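Local coordinates for protein sugar phosphate isomerase/epimerase (PDB 3L23) that binds a magnesium ion at the mouth of a TIM barrel and probably acts as an isomerase or epimerase on sugars or their phosphates, at residues K13-Q18 / Y272-E277; S78-V83 / K123-P128; A112-H117 / K154-A159; E229-H234 / E258-Q263; D245-G250 / Q278-R283. One frame throughout, in Å; residues are numbered along the deposited sequence.

Contact 1: residues K13-Q18 / Y272-E277. With MG (magnesium ion), chain B; EDO (1,2-ethanediol), chain F.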
# COMPACT_ATOMS: atom_id res chain seq x y z
N LYS A 13 -13.69 -13.37 11.42
CA LYS A 13 -13.46 -12.03 10.92
C LYS A 13 -12.69 -12.12 9.63
O LYS A 13 -11.84 -13.02 9.50
CB LYS A 13 -12.68 -11.22 11.93
CG LYS A 13 -13.38 -11.06 13.27
CD LYS A 13 -12.68 -10.09 14.21
CE LYS A 13 -13.19 -10.18 15.64
NZ LYS A 13 -12.58 -9.16 16.58
N GLU A 14 -12.98 -11.21 8.69
CA GLU A 14 -12.24 -11.08 7.46
C GLU A 14 -11.03 -10.21 7.73
O GLU A 14 -11.20 -9.05 8.12
CB GLU A 14 -13.08 -10.40 6.42
CG GLU A 14 -14.16 -11.27 5.87
CD GLU A 14 -13.89 -11.55 4.42
OE1 GLU A 14 -12.98 -12.39 4.11
OE2 GLU A 14 -14.58 -10.88 3.59
N ILE A 15 -9.83 -10.74 7.52
CA ILE A 15 -8.59 -10.02 7.79
C ILE A 15 -7.65 -10.09 6.60
O ILE A 15 -7.41 -11.17 6.07
CB ILE A 15 -7.84 -10.56 9.09
CG1 ILE A 15 -8.79 -10.67 10.29
CG2 ILE A 15 -6.67 -9.68 9.46
CD1 ILE A 15 -8.22 -11.36 11.52
N GLY A 16 -7.14 -8.94 6.17
CA GLY A 16 -6.18 -8.90 5.11
C GLY A 16 -4.76 -8.87 5.59
O GLY A 16 -4.48 -8.36 6.69
N LEU A 17 -3.84 -9.34 4.74
CA LEU A 17 -2.40 -9.31 5.00
C LEU A 17 -1.61 -8.77 3.81
O LEU A 17 -1.77 -9.25 2.67
CB LEU A 17 -1.84 -10.71 5.29
CG LEU A 17 -0.39 -10.91 5.74
CD1 LEU A 17 -0.02 -10.12 7.02
CD2 LEU A 17 -0.03 -12.41 5.91
N GLN A 18 -0.73 -7.80 4.07
CA GLN A 18 0.24 -7.38 3.08
C GLN A 18 1.39 -8.37 3.22
O GLN A 18 2.10 -8.44 4.25
CB GLN A 18 0.65 -5.92 3.31
CG GLN A 18 1.93 -5.44 2.68
CD GLN A 18 2.10 -5.79 1.22
OE1 GLN A 18 2.90 -6.66 0.90
NE2 GLN A 18 1.36 -5.11 0.32
N TYR A 272 -8.89 -3.56 4.51
CA TYR A 272 -7.67 -3.23 5.17
C TYR A 272 -6.71 -4.40 5.11
O TYR A 272 -7.12 -5.56 4.93
CB TYR A 272 -7.88 -2.77 6.63
CG TYR A 272 -8.27 -3.88 7.58
CD1 TYR A 272 -7.33 -4.68 8.21
CD2 TYR A 272 -9.59 -4.11 7.88
CE1 TYR A 272 -7.69 -5.68 9.09
CE2 TYR A 272 -9.94 -5.12 8.76
CZ TYR A 272 -8.98 -5.89 9.38
OH TYR A 272 -9.32 -6.91 10.26
N PHE A 273 -5.43 -4.07 5.24
CA PHE A 273 -4.34 -5.05 5.29
C PHE A 273 -3.42 -4.82 6.48
O PHE A 273 -2.96 -3.70 6.76
CB PHE A 273 -3.53 -5.01 4.00
CG PHE A 273 -4.38 -5.25 2.80
CD1 PHE A 273 -4.78 -6.53 2.50
CD2 PHE A 273 -4.92 -4.20 2.09
CE1 PHE A 273 -5.63 -6.77 1.43
CE2 PHE A 273 -5.74 -4.41 1.01
CZ PHE A 273 -6.13 -5.71 0.69
N VAL A 274 -3.16 -5.92 7.18
CA VAL A 274 -2.13 -5.96 8.22
C VAL A 274 -0.75 -5.84 7.63
O VAL A 274 -0.42 -6.49 6.63
CB VAL A 274 -2.22 -7.31 9.05
CG1 VAL A 274 -0.94 -7.54 9.88
CG2 VAL A 274 -3.50 -7.32 9.88
N GLU A 275 0.08 -5.03 8.27
CA GLU A 275 1.47 -4.92 7.90
C GLU A 275 2.37 -5.01 9.12
O GLU A 275 2.03 -4.48 10.19
CB GLU A 275 1.72 -3.62 7.17
CG GLU A 275 3.16 -3.51 6.75
CD GLU A 275 3.42 -2.36 5.82
OE1 GLU A 275 2.69 -1.38 5.84
OE2 GLU A 275 4.40 -2.44 5.06
N LEU A 276 3.50 -5.70 8.96
CA LEU A 276 4.48 -5.87 10.04
C LEU A 276 5.88 -5.70 9.45
O LEU A 276 6.23 -6.42 8.52
CB LEU A 276 4.32 -7.26 10.68
CG LEU A 276 5.23 -7.60 11.83
CD1 LEU A 276 4.85 -6.72 13.02
CD2 LEU A 276 5.22 -9.11 12.13
N GLU A 277 6.67 -4.76 9.95
CA GLU A 277 8.04 -4.64 9.44
C GLU A 277 8.93 -5.62 10.20
O GLU A 277 8.44 -6.42 11.00
CB GLU A 277 8.52 -3.16 9.36
CG GLU A 277 8.76 -2.36 10.58
CD GLU A 277 8.99 -0.89 10.15
OE1 GLU A 277 10.00 -0.61 9.46
OE2 GLU A 277 8.13 -0.04 10.45
MG MG B . 2.25 0.19 4.69
C1 EDO F . -9.92 -6.97 5.49
O1 EDO F . -9.69 -6.39 4.19
C2 EDO F . -11.30 -6.58 6.01
O2 EDO F . -12.25 -7.17 5.14
O HOH W 1 -12.02 -7.62 10.16
O HOH W 2 3.37 -1.02 3.00
O HOH W 3 4.25 0.91 4.91
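The Tyr272 ring, its CG between the backbone N and the carbonyl carbon (chi1 72°), sets CE1 beside Ile15 CG2 and OH 3.8 Å from Ile15 CG1. C1 of a 1,2-ethanediol, probably from the crystallisation liquor, covers one face; at the edge, in plane, a water accepts from Tyr272 OH and donates to Glu14 O. An alanine in place of Tyr272 would probably open a gap beside Ile15 and cost the water one of its partners. The Phe273 ring turns an edge to the backbone, with CD1 3.7 Å from Leu17 N. A CB on Gly16 would clash with Tyr272 O and Phe273 CD1. Val274 N donates to Gly16 O at 2.8 Å and Gln18 N to Val274 O at 2.9 Å, while Ile15 CG2 and Leu17 CD1 flank the valine. The two backbone bonds join the first and last barrel strands just before Glu275, whose OE1 binds magnesium at 2.0 Å with His165, Asp216 and His242. Glu275 OE2 also accepts from a metal-bound water, which the metal would probably polarise.

Contact 2: residues S78-V83 / K123-P128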
# COMPACT_ATOMS: atom_id res chain seq x y z
N SER A 78 -2.48 -5.24 -4.77
CA SER A 78 -1.06 -5.42 -5.09
C SER A 78 -0.31 -4.09 -5.06
O SER A 78 -0.80 -3.10 -5.59
CB SER A 78 -0.89 -6.08 -6.46
OG SER A 78 0.46 -6.31 -6.83
N HIS A 79 0.90 -4.12 -4.47
CA HIS A 79 1.84 -3.02 -4.40
C HIS A 79 2.86 -3.14 -5.48
O HIS A 79 3.58 -4.11 -5.56
CB HIS A 79 2.59 -2.99 -3.07
CG HIS A 79 1.87 -2.27 -2.00
ND1 HIS A 79 2.51 -1.78 -0.88
CD2 HIS A 79 0.58 -1.92 -1.89
CE1 HIS A 79 1.62 -1.17 -0.12
NE2 HIS A 79 0.44 -1.25 -0.70
N VAL A 80 2.95 -2.12 -6.32
CA VAL A 80 3.88 -2.14 -7.41
C VAL A 80 4.50 -0.75 -7.57
O VAL A 80 3.86 0.26 -7.28
CB VAL A 80 3.20 -2.54 -8.74
CG1 VAL A 80 2.63 -3.98 -8.64
CG2 VAL A 80 2.12 -1.51 -9.13
N ASN A 81 5.74 -0.69 -8.03
CA ASN A 81 6.39 0.59 -8.28
C ASN A 81 6.94 0.66 -9.70
O ASN A 81 7.62 -0.28 -10.12
CB ASN A 81 7.57 0.76 -7.33
CG ASN A 81 7.17 1.10 -5.93
OD1 ASN A 81 6.52 2.15 -5.63
ND2 ASN A 81 7.53 0.19 -5.03
N PRO A 82 6.68 1.76 -10.45
CA PRO A 82 7.27 1.90 -11.78
C PRO A 82 8.78 1.70 -11.87
O PRO A 82 9.55 2.26 -11.08
CB PRO A 82 6.91 3.34 -12.17
CG PRO A 82 5.63 3.58 -11.45
CD PRO A 82 5.74 2.86 -10.16
N VAL A 83 9.16 0.89 -12.85
CA VAL A 83 10.56 0.62 -13.15
C VAL A 83 10.78 0.70 -14.64
O VAL A 83 9.85 0.51 -15.43
CB VAL A 83 11.03 -0.79 -12.68
CG1 VAL A 83 11.08 -0.91 -11.14
CG2 VAL A 83 10.18 -1.89 -13.30
N LYS A 123 -8.44 -6.44 -7.36
CA LYS A 123 -9.34 -5.27 -7.29
C LYS A 123 -8.63 -3.91 -7.26
O LYS A 123 -9.10 -2.94 -7.90
CB LYS A 123 -10.29 -5.42 -6.10
CG LYS A 123 -11.12 -4.18 -5.83
CD LYS A 123 -12.19 -4.40 -4.83
CE LYS A 123 -13.07 -3.16 -4.73
NZ LYS A 123 -14.30 -3.40 -3.94
N TYR A 124 -7.56 -3.84 -6.45
CA TYR A 124 -6.74 -2.65 -6.30
C TYR A 124 -5.31 -2.85 -6.82
O TYR A 124 -4.72 -3.89 -6.58
CB TYR A 124 -6.64 -2.28 -4.83
CG TYR A 124 -7.96 -2.12 -4.09
CD1 TYR A 124 -8.68 -0.97 -4.19
CD2 TYR A 124 -8.42 -3.12 -3.25
CE1 TYR A 124 -9.85 -0.79 -3.49
CE2 TYR A 124 -9.61 -2.98 -2.55
CZ TYR A 124 -10.31 -1.80 -2.66
OH TYR A 124 -11.49 -1.66 -1.98
N LEU A 125 -4.80 -1.82 -7.48
CA LEU A 125 -3.40 -1.72 -7.93
C LEU A 125 -2.87 -0.41 -7.35
O LEU A 125 -3.42 0.67 -7.62
CB LEU A 125 -3.32 -1.74 -9.45
CG LEU A 125 -1.92 -1.89 -10.04
CD1 LEU A 125 -1.20 -3.13 -9.55
CD2 LEU A 125 -1.97 -1.83 -11.59
N ILE A 126 -1.82 -0.51 -6.53
CA ILE A 126 -1.39 0.58 -5.65
C ILE A 126 0.12 0.81 -5.72
O ILE A 126 0.90 -0.13 -5.69
CB ILE A 126 -1.80 0.30 -4.18
CG1 ILE A 126 -3.33 0.26 -4.04
CG2 ILE A 126 -1.19 1.32 -3.21
CD1 ILE A 126 -3.93 -0.23 -2.72
N GLN A 127 0.52 2.08 -5.87
CA GLN A 127 1.92 2.52 -5.81
C GLN A 127 2.22 2.91 -4.36
O GLN A 127 1.54 3.78 -3.82
CB GLN A 127 2.17 3.71 -6.71
CG GLN A 127 3.59 4.21 -6.58
CD GLN A 127 3.91 5.23 -7.60
OE1 GLN A 127 3.36 5.20 -8.72
NE2 GLN A 127 4.81 6.16 -7.26
N PRO A 128 3.19 2.24 -3.72
CA PRO A 128 3.51 2.54 -2.29
C PRO A 128 4.70 3.42 -2.00
O PRO A 128 4.88 3.78 -0.84
CB PRO A 128 3.77 1.15 -1.74
CG PRO A 128 4.52 0.49 -2.87
CD PRO A 128 3.89 1.01 -4.16
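Pro128 CB lies over one face of the His79 ring, 3.3 Å from His79 ND1; His79 CG stands anti to its carbonyl carbon (chi1 -86°), beside this contact. Ile126 CG2 approaches the same ring obliquely, 3.9 Å from His79 CD2. Asn81 and Pro128 reach tip to tip, Asn81 OD1 coming within 3.2 Å of Pro128 CD. Val80 CG2 packs 3.7 Å from Leu125 CD1, the side chains crossing at about a right angle, and Pro82 CD rests against Gln127 OE1. The backbone fixes this register: Ile126 N donates to Ser78 O at 2.9 Å, nearly along the C=O axis, and Val80 N to Ile126 O at the same length. A weak bond from Ser78 N to Tyr124 O precedes them, and a CA-H...O contact, Gln127 CA to Val80 O (3.3 Å), follows. Farther out, His79 NE2 is hydrogen-bonded to Glu214 and its ring meets His165 edge-to-face, while Pro128 O takes a hydrogen bond from His165 ND1 and so helps orient a magnesium ligand. Strands 74-79 and 124-127 are adjacent parallel staves of the TIM barrel, and their C-terminal ends contribute part of the second shell round the magnesium, through His79 and Pro128.

Contact 3: residues A112-H117 / K154-A159. With EDO (1,2-ethanediol), chain E.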
# COMPACT_ATOMS: atom_id res chain seq x y z
N ALA A 112 1.37 -2.54 -18.95
CA ALA A 112 1.78 -3.95 -18.79
C ALA A 112 1.42 -4.50 -17.43
O ALA A 112 0.94 -5.62 -17.31
CB ALA A 112 3.26 -4.07 -19.02
N THR A 113 1.67 -3.73 -16.38
CA THR A 113 1.38 -4.14 -15.02
C THR A 113 -0.13 -4.28 -14.76
O THR A 113 -0.57 -5.27 -14.16
CB THR A 113 2.04 -3.15 -14.05
OG1 THR A 113 3.44 -3.13 -14.37
CG2 THR A 113 1.80 -3.51 -12.57
N ALA A 114 -0.92 -3.33 -15.22
CA ALA A 114 -2.37 -3.37 -15.04
C ALA A 114 -2.98 -4.55 -15.82
O ALA A 114 -3.88 -5.23 -15.30
CB ALA A 114 -3.01 -2.03 -15.47
N ALA A 115 -2.48 -4.81 -17.03
CA ALA A 115 -2.93 -5.95 -17.82
C ALA A 115 -2.72 -7.25 -17.05
O ALA A 115 -3.64 -8.07 -16.98
CB ALA A 115 -2.22 -6.00 -19.18
N ASP A 116 -1.55 -7.41 -16.42
CA ASP A 116 -1.25 -8.57 -15.59
C ASP A 116 -2.17 -8.67 -14.39
O ASP A 116 -2.65 -9.74 -14.07
CB ASP A 116 0.23 -8.57 -15.12
CG ASP A 116 1.20 -9.19 -16.16
OD1 ASP A 116 0.75 -9.74 -17.19
OD2 ASP A 116 2.43 -9.15 -15.91
N HIS A 117 -2.41 -7.55 -13.73
CA HIS A 117 -3.26 -7.56 -12.53
C HIS A 117 -4.74 -7.78 -12.85
O HIS A 117 -5.44 -8.34 -12.00
CB HIS A 117 -3.01 -6.34 -11.67
CG HIS A 117 -1.71 -6.43 -10.94
ND1 HIS A 117 -0.50 -6.17 -11.54
CD2 HIS A 117 -1.43 -6.79 -9.67
CE1 HIS A 117 0.47 -6.36 -10.67
NE2 HIS A 117 -0.06 -6.74 -9.53
N LYS A 154 -7.37 1.80 -15.72
CA LYS A 154 -8.79 1.50 -15.97
C LYS A 154 -9.03 0.90 -17.34
O LYS A 154 -9.90 0.02 -17.50
CB LYS A 154 -9.65 2.76 -15.79
CG LYS A 154 -9.74 3.28 -14.39
CD LYS A 154 -10.87 4.28 -14.23
CE LYS A 154 -10.90 4.90 -12.83
NZ LYS A 154 -12.14 5.71 -12.64
N ALA A 155 -8.25 1.35 -18.33
CA ALA A 155 -8.35 0.88 -19.73
C ALA A 155 -7.91 -0.58 -19.88
O ALA A 155 -8.29 -1.23 -20.87
CB ALA A 155 -7.54 1.76 -20.64
N GLU A 156 -7.09 -1.06 -18.96
CA GLU A 156 -6.69 -2.47 -18.89
C GLU A 156 -7.67 -3.32 -18.08
O GLU A 156 -7.50 -4.55 -18.00
CB GLU A 156 -5.27 -2.61 -18.33
CG GLU A 156 -4.21 -2.00 -19.23
CD GLU A 156 -4.27 -2.52 -20.65
OE1 GLU A 156 -4.44 -3.74 -20.82
OE2 GLU A 156 -4.17 -1.70 -21.60
N GLY A 157 -8.66 -2.70 -17.45
CA GLY A 157 -9.69 -3.46 -16.76
C GLY A 157 -9.78 -3.40 -15.26
O GLY A 157 -10.54 -4.15 -14.68
N ILE A 158 -9.01 -2.52 -14.62
CA ILE A 158 -9.04 -2.36 -13.17
C ILE A 158 -9.79 -1.06 -12.86
O ILE A 158 -9.23 0.02 -12.91
CB ILE A 158 -7.61 -2.37 -12.59
CG1 ILE A 158 -6.92 -3.69 -12.98
CG2 ILE A 158 -7.62 -2.21 -11.08
CD1 ILE A 158 -5.50 -3.86 -12.42
N ALA A 159 -11.08 -1.20 -12.58
CA ALA A 159 -12.00 -0.08 -12.50
C ALA A 159 -11.68 0.92 -11.40
O ALA A 159 -12.08 2.08 -11.47
CB ALA A 159 -13.40 -0.58 -12.32
C1 EDO E . 6.74 -4.70 -15.53
O1 EDO E . 5.41 -4.94 -15.96
C2 EDO E . 6.86 -5.30 -14.15
O2 EDO E . 8.21 -5.64 -13.83
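Glu156 sets CG anti to its carbonyl carbon (chi1 -65°) and bends at chi2 (-54°), laying its chain against Ala114 and Ala115. Ile158 runs straight out instead, CD1 anti at chi2 (-178°), and this methyl lands 3.6 Å from both Ala114 O and His117 CB. Ala114 CB faces Glu156 CB at 3.7 Å, the carboxylate arriving with OE1 3.6 Å from Ala115 CB. An alanine in place of Glu156 would keep the CB contact but would probably uncover the Ala115 methyl and leave a gap where CG met Ala114 CB. Within the helix His117 ND1 donates to Thr113 O at 2.8 Å, in the plane of its ring, so that carbonyl, which also accepts from His117 N, fixes the ring's rotation; His117 NE2 is bonded to Ser78 OG. Gly157, at positive phi, is the first residue to leave helical angles, in a Schellman motif, and Ile158 then turns back onto helix 103-119. The turn after helix 136-155 thus packs on the preceding outer helix of the TIM barrel, away from the metal.

Contact 4: residues E229-H234 / E258-Q263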
# COMPACT_ATOMS: atom_id res chain seq x y z
N GLU A 229 -8.22 12.10 11.88
CA GLU A 229 -8.52 13.39 11.27
C GLU A 229 -8.53 13.35 9.75
O GLU A 229 -9.40 13.97 9.12
CB GLU A 229 -7.51 14.45 11.73
CG GLU A 229 -7.73 15.83 11.13
CD GLU A 229 -6.61 16.87 11.46
OE1 GLU A 229 -5.51 16.49 11.96
OE2 GLU A 229 -6.89 18.06 11.21
N TYR A 230 -7.56 12.66 9.15
CA TYR A 230 -7.52 12.52 7.69
C TYR A 230 -8.76 11.79 7.15
O TYR A 230 -9.37 12.22 6.14
CB TYR A 230 -6.22 11.84 7.20
CG TYR A 230 -5.20 12.89 6.83
CD1 TYR A 230 -5.26 13.53 5.61
CD2 TYR A 230 -4.22 13.29 7.74
CE1 TYR A 230 -4.34 14.55 5.29
CE2 TYR A 230 -3.35 14.28 7.44
CZ TYR A 230 -3.42 14.93 6.21
OH TYR A 230 -2.51 15.96 5.96
N MSE A 231 -9.13 10.68 7.77
CA MSE A 231 -10.37 9.97 7.38
C MSE A 231 -11.62 10.87 7.54
O MSE A 231 -12.52 10.83 6.70
CB MSE A 231 -10.54 8.66 8.18
CG MSE A 231 -9.77 7.51 7.60
SE MSE A 231 -10.13 5.88 8.60
CE MSE A 231 -8.98 6.18 10.17
N GLN A 232 -11.67 11.68 8.59
CA GLN A 232 -12.84 12.56 8.79
C GLN A 232 -12.88 13.66 7.74
O GLN A 232 -13.95 14.03 7.27
CB GLN A 232 -12.82 13.17 10.19
CG GLN A 232 -13.08 12.14 11.30
CD GLN A 232 -12.78 12.66 12.73
OE1 GLN A 232 -12.44 13.82 12.91
NE2 GLN A 232 -12.97 11.82 13.72
N LYS A 233 -11.71 14.19 7.40
CA LYS A 233 -11.62 15.31 6.44
C LYS A 233 -11.78 14.87 5.00
O LYS A 233 -12.39 15.59 4.19
CB LYS A 233 -10.29 16.07 6.58
CG LYS A 233 -10.20 17.00 7.78
N HIS A 234 -11.26 13.69 4.66
CA HIS A 234 -11.25 13.18 3.28
C HIS A 234 -11.87 11.80 3.13
O HIS A 234 -11.26 10.88 2.54
CB HIS A 234 -9.78 13.17 2.76
CG HIS A 234 -9.11 14.51 2.82
ND1 HIS A 234 -9.34 15.49 1.88
CD2 HIS A 234 -8.27 15.06 3.72
CE1 HIS A 234 -8.67 16.59 2.20
NE2 HIS A 234 -7.98 16.35 3.30
N GLU A 258 -8.61 1.31 18.50
CA GLU A 258 -10.06 1.41 18.73
C GLU A 258 -10.64 2.56 17.93
O GLU A 258 -11.65 2.40 17.25
CB GLU A 258 -10.39 1.51 20.22
CG GLU A 258 -11.89 1.55 20.52
CD GLU A 258 -12.21 1.57 21.99
OE1 GLU A 258 -11.28 1.59 22.84
OE2 GLU A 258 -13.41 1.54 22.32
N MSE A 259 -10.02 3.74 18.01
CA MSE A 259 -10.50 4.91 17.29
C MSE A 259 -10.31 4.77 15.79
O MSE A 259 -11.17 5.19 15.02
CB MSE A 259 -9.82 6.20 17.84
CG MSE A 259 -10.38 7.48 17.32
SE MSE A 259 -12.16 7.84 18.04
CE MSE A 259 -12.99 8.13 16.25
N ILE A 260 -9.18 4.21 15.37
CA ILE A 260 -8.92 3.97 13.95
C ILE A 260 -10.02 3.07 13.35
O ILE A 260 -10.58 3.41 12.32
CB ILE A 260 -7.52 3.38 13.72
CG1 ILE A 260 -6.49 4.47 13.93
CG2 ILE A 260 -7.38 2.78 12.33
CD1 ILE A 260 -5.07 3.95 14.02
N PHE A 261 -10.34 1.95 14.01
CA PHE A 261 -11.40 1.07 13.48
C PHE A 261 -12.79 1.69 13.55
O PHE A 261 -13.59 1.51 12.63
CB PHE A 261 -11.38 -0.29 14.15
CG PHE A 261 -10.41 -1.23 13.53
CD1 PHE A 261 -9.04 -1.25 13.95
CD2 PHE A 261 -10.80 -2.06 12.49
CE1 PHE A 261 -8.12 -2.11 13.36
CE2 PHE A 261 -9.88 -2.91 11.90
CZ PHE A 261 -8.56 -2.94 12.33
N LYS A 262 -13.08 2.42 14.61
CA LYS A 262 -14.35 3.12 14.71
C LYS A 262 -14.52 4.02 13.50
O LYS A 262 -15.59 4.05 12.83
CB LYS A 262 -14.40 3.92 16.00
CG LYS A 262 -15.64 4.77 16.14
CD LYS A 262 -15.81 5.24 17.55
CE LYS A 262 -16.70 6.44 17.60
NZ LYS A 262 -17.07 6.74 18.99
N GLN A 263 -13.47 4.78 13.21
CA GLN A 263 -13.53 5.71 12.11
C GLN A 263 -13.60 4.98 10.75
O GLN A 263 -14.30 5.43 9.84
CB GLN A 263 -12.35 6.71 12.14
CG GLN A 263 -12.58 7.88 11.19
CD GLN A 263 -13.76 8.75 11.59
OE1 GLN A 263 -13.86 9.20 12.76
NE2 GLN A 263 -14.70 8.98 10.64
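Met231, a selenomethionine, points from helix 227-233 at Gln263 of helix 257-267, its CB 3.7 Å from Gln263 CG. The two side chains lie alongside each other with opposite headings, and in the conformer described a bend at chi3 (-78°) swings Met231 CE to 3.9 Å from Ile260 O. The selenium-bearing arm lies on the buried side, where Met231 also touches Leu241 and Ile260 touches Ile243, both of strand 238-243. One residue on, Gln232 extends its chain along the exposed side and crosses Gln263 at about a right angle, Gln232 CG 3.5 Å from Gln263 CD. Gln232 NE2 donates to Gln263 OE1 at 2.9 Å, an almost straight bond (167°). The acceptor lies in the Gln232 amide plane, yet the donor stands well above the carbonyl plane of Gln263. Gln263 NE2 goes to Asn267 OD1, and Asn267 ND2 to Met231 O, so that asparagine links the helices a second time. The axes of the segments 229-233 and 258-263 approach to 10.4 Å and lie 14° from parallel, as neighbouring outer helices of the TIM barrel, joined through the strand they cover: apolar toward the sheet, amide-paired toward solvent.

Contact 5: residues D245-G250 / Q278-R283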
# COMPACT_ATOMS: atom_id res chain seq x y z
N ASP A 245 1.63 -1.17 13.40
CA ASP A 245 2.14 -0.59 14.65
C ASP A 245 3.67 -0.57 14.48
O ASP A 245 4.16 -0.84 13.38
CB ASP A 245 1.67 -1.45 15.85
CG ASP A 245 1.62 -0.70 17.18
OD1 ASP A 245 2.42 0.25 17.42
OD2 ASP A 245 0.81 -1.13 18.05
N ARG A 246 4.41 -0.24 15.53
CA ARG A 246 5.87 -0.34 15.50
C ARG A 246 6.28 -1.78 15.20
O ARG A 246 7.19 -2.05 14.37
CB ARG A 246 6.44 0.13 16.82
CG ARG A 246 7.92 -0.08 17.05
CD ARG A 246 8.82 0.45 15.97
NE ARG A 246 8.66 1.88 15.71
CZ ARG A 246 9.30 2.87 16.32
NH1 ARG A 246 10.15 2.67 17.31
NH2 ARG A 246 9.07 4.11 15.91
N ALA A 247 5.61 -2.71 15.89
CA ALA A 247 5.82 -4.16 15.70
C ALA A 247 4.50 -4.87 15.96
O ALA A 247 3.53 -4.57 15.29
CB ALA A 247 6.93 -4.68 16.61
N VAL A 248 4.41 -5.80 16.91
CA VAL A 248 3.13 -6.44 17.15
C VAL A 248 2.10 -5.42 17.65
O VAL A 248 2.38 -4.58 18.52
CB VAL A 248 3.27 -7.62 18.16
CG1 VAL A 248 1.90 -8.13 18.54
CG2 VAL A 248 4.18 -8.68 17.52
N PHE A 249 0.89 -5.51 17.08
CA PHE A 249 -0.19 -4.60 17.42
C PHE A 249 -0.41 -4.49 18.92
O PHE A 249 -0.47 -5.51 19.65
CB PHE A 249 -1.51 -5.00 16.80
CG PHE A 249 -1.55 -5.02 15.30
CD1 PHE A 249 -0.58 -4.42 14.50
CD2 PHE A 249 -2.60 -5.64 14.69
CE1 PHE A 249 -0.68 -4.46 13.13
CE2 PHE A 249 -2.73 -5.66 13.33
CZ PHE A 249 -1.81 -5.05 12.54
N GLY A 250 -0.51 -3.25 19.40
CA GLY A 250 -0.80 -2.98 20.79
C GLY A 250 0.34 -3.03 21.78
O GLY A 250 0.13 -2.80 22.94
N GLN A 278 10.23 -5.64 9.89
CA GLN A 278 11.15 -6.56 10.49
C GLN A 278 11.05 -6.57 12.01
O GLN A 278 11.10 -5.53 12.65
CB GLN A 278 12.57 -6.18 10.09
CG GLN A 278 13.64 -6.92 10.79
CD GLN A 278 13.60 -8.39 10.55
OE1 GLN A 278 13.51 -8.83 9.39
NE2 GLN A 278 13.72 -9.19 11.63
N MSE A 279 10.86 -7.75 12.58
CA MSE A 279 10.77 -7.85 14.04
C MSE A 279 12.06 -7.36 14.68
O MSE A 279 13.16 -7.72 14.25
CB MSE A 279 10.41 -9.28 14.45
CG MSE A 279 8.98 -9.69 14.12
SE MSE A 279 7.62 -8.77 15.10
CE MSE A 279 7.73 -9.83 16.73
N PRO A 280 11.95 -6.49 15.69
CA PRO A 280 13.14 -5.95 16.35
C PRO A 280 13.75 -6.83 17.43
O PRO A 280 14.86 -6.53 17.91
CB PRO A 280 12.61 -4.67 17.01
CG PRO A 280 11.25 -5.02 17.43
CD PRO A 280 10.71 -5.96 16.30
N ASP A 281 13.05 -7.90 17.80
CA ASP A 281 13.41 -8.72 18.96
C ASP A 281 13.88 -10.17 18.68
O ASP A 281 13.85 -11.02 19.57
CB ASP A 281 12.21 -8.73 19.93
CG ASP A 281 10.94 -9.28 19.30
OD1 ASP A 281 10.99 -9.71 18.14
OD2 ASP A 281 9.88 -9.25 19.98
N GLY A 282 14.28 -10.45 17.45
CA GLY A 282 14.82 -11.76 17.10
C GLY A 282 13.79 -12.81 16.69
O GLY A 282 14.16 -13.94 16.33
N ARG A 283 12.52 -12.47 16.79
CA ARG A 283 11.45 -13.37 16.45
C ARG A 283 11.25 -13.41 14.93
O ARG A 283 11.64 -12.48 14.21
CB ARG A 283 10.16 -12.94 17.12
CG ARG A 283 10.15 -12.89 18.66
CD ARG A 283 8.84 -12.38 19.17
NE ARG A 283 7.77 -13.35 18.99
CZ ARG A 283 6.47 -13.09 18.97
NH1 ARG A 283 5.98 -11.86 19.04
NH2 ARG A 283 5.63 -14.08 18.81
O HOH W 4 9.65 -3.38 14.29
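Two loops meet here by small apolar contacts, without a direct hydrogen bond: Ala247 and Val248 face Met279, Pro280 and Arg283. Ala247 CB lies 4.0 Å from Pro280 CD, with the selenium of selenomethionine Met279 close behind. Val248 CG2 carries the other half, 3.8 Å from Met279 CE, which the bends at chi2 (-67°) and chi3 (-81°) bring round to the valine. Val248 CG2 also approaches the Arg283 guanidinium obliquely, 4.0 Å from Arg283 NH1, a nitrogen held in a salt bridge by Asp291 of helix 285-298. Both segments are beta-alpha loops, following strands 238-243 and 272-274 at the C-terminal end of the TIM barrel, the end that carries the magnesium. A water ties the backbones together, donating to Arg246 O at 2.8 Å and to Gln278 O at 3.1 Å. Within 245-250, Asp245 braces the turn with both oxygens: OD1 accepts from Arg246 N, and OD2 accepts from Gly250 N at 2.8 Å. Opposite, Gln278 NE2 donates to Met279 O on an in-plane lone pair.

How the contacts relate
Contacts 1 and 2 sit on the same barrel sheet with centres about 16 Å apart, and touch where Gln18 NE2 packs on His79 CG at 3.7 Å. Contact 1 supplies a magnesium ligand, whereas the His79 side chain of contact 2 comes within about 5 Å of the ion. Contact 3 backs contact 2 from outside, centres about 11 Å apart, through Ser78 OG and His117 NE2 (2.8 Å). Around contact 1, Phe261 of contact 4 packs on Tyr272, and Phe249 of contact 5 packs on Val274, while Leu276 CD1 meets Ala247 O at 3.4 Å. Contacts 3 and 5 lie on opposite sides of the chain's centre, their own centres about 35 Å apart.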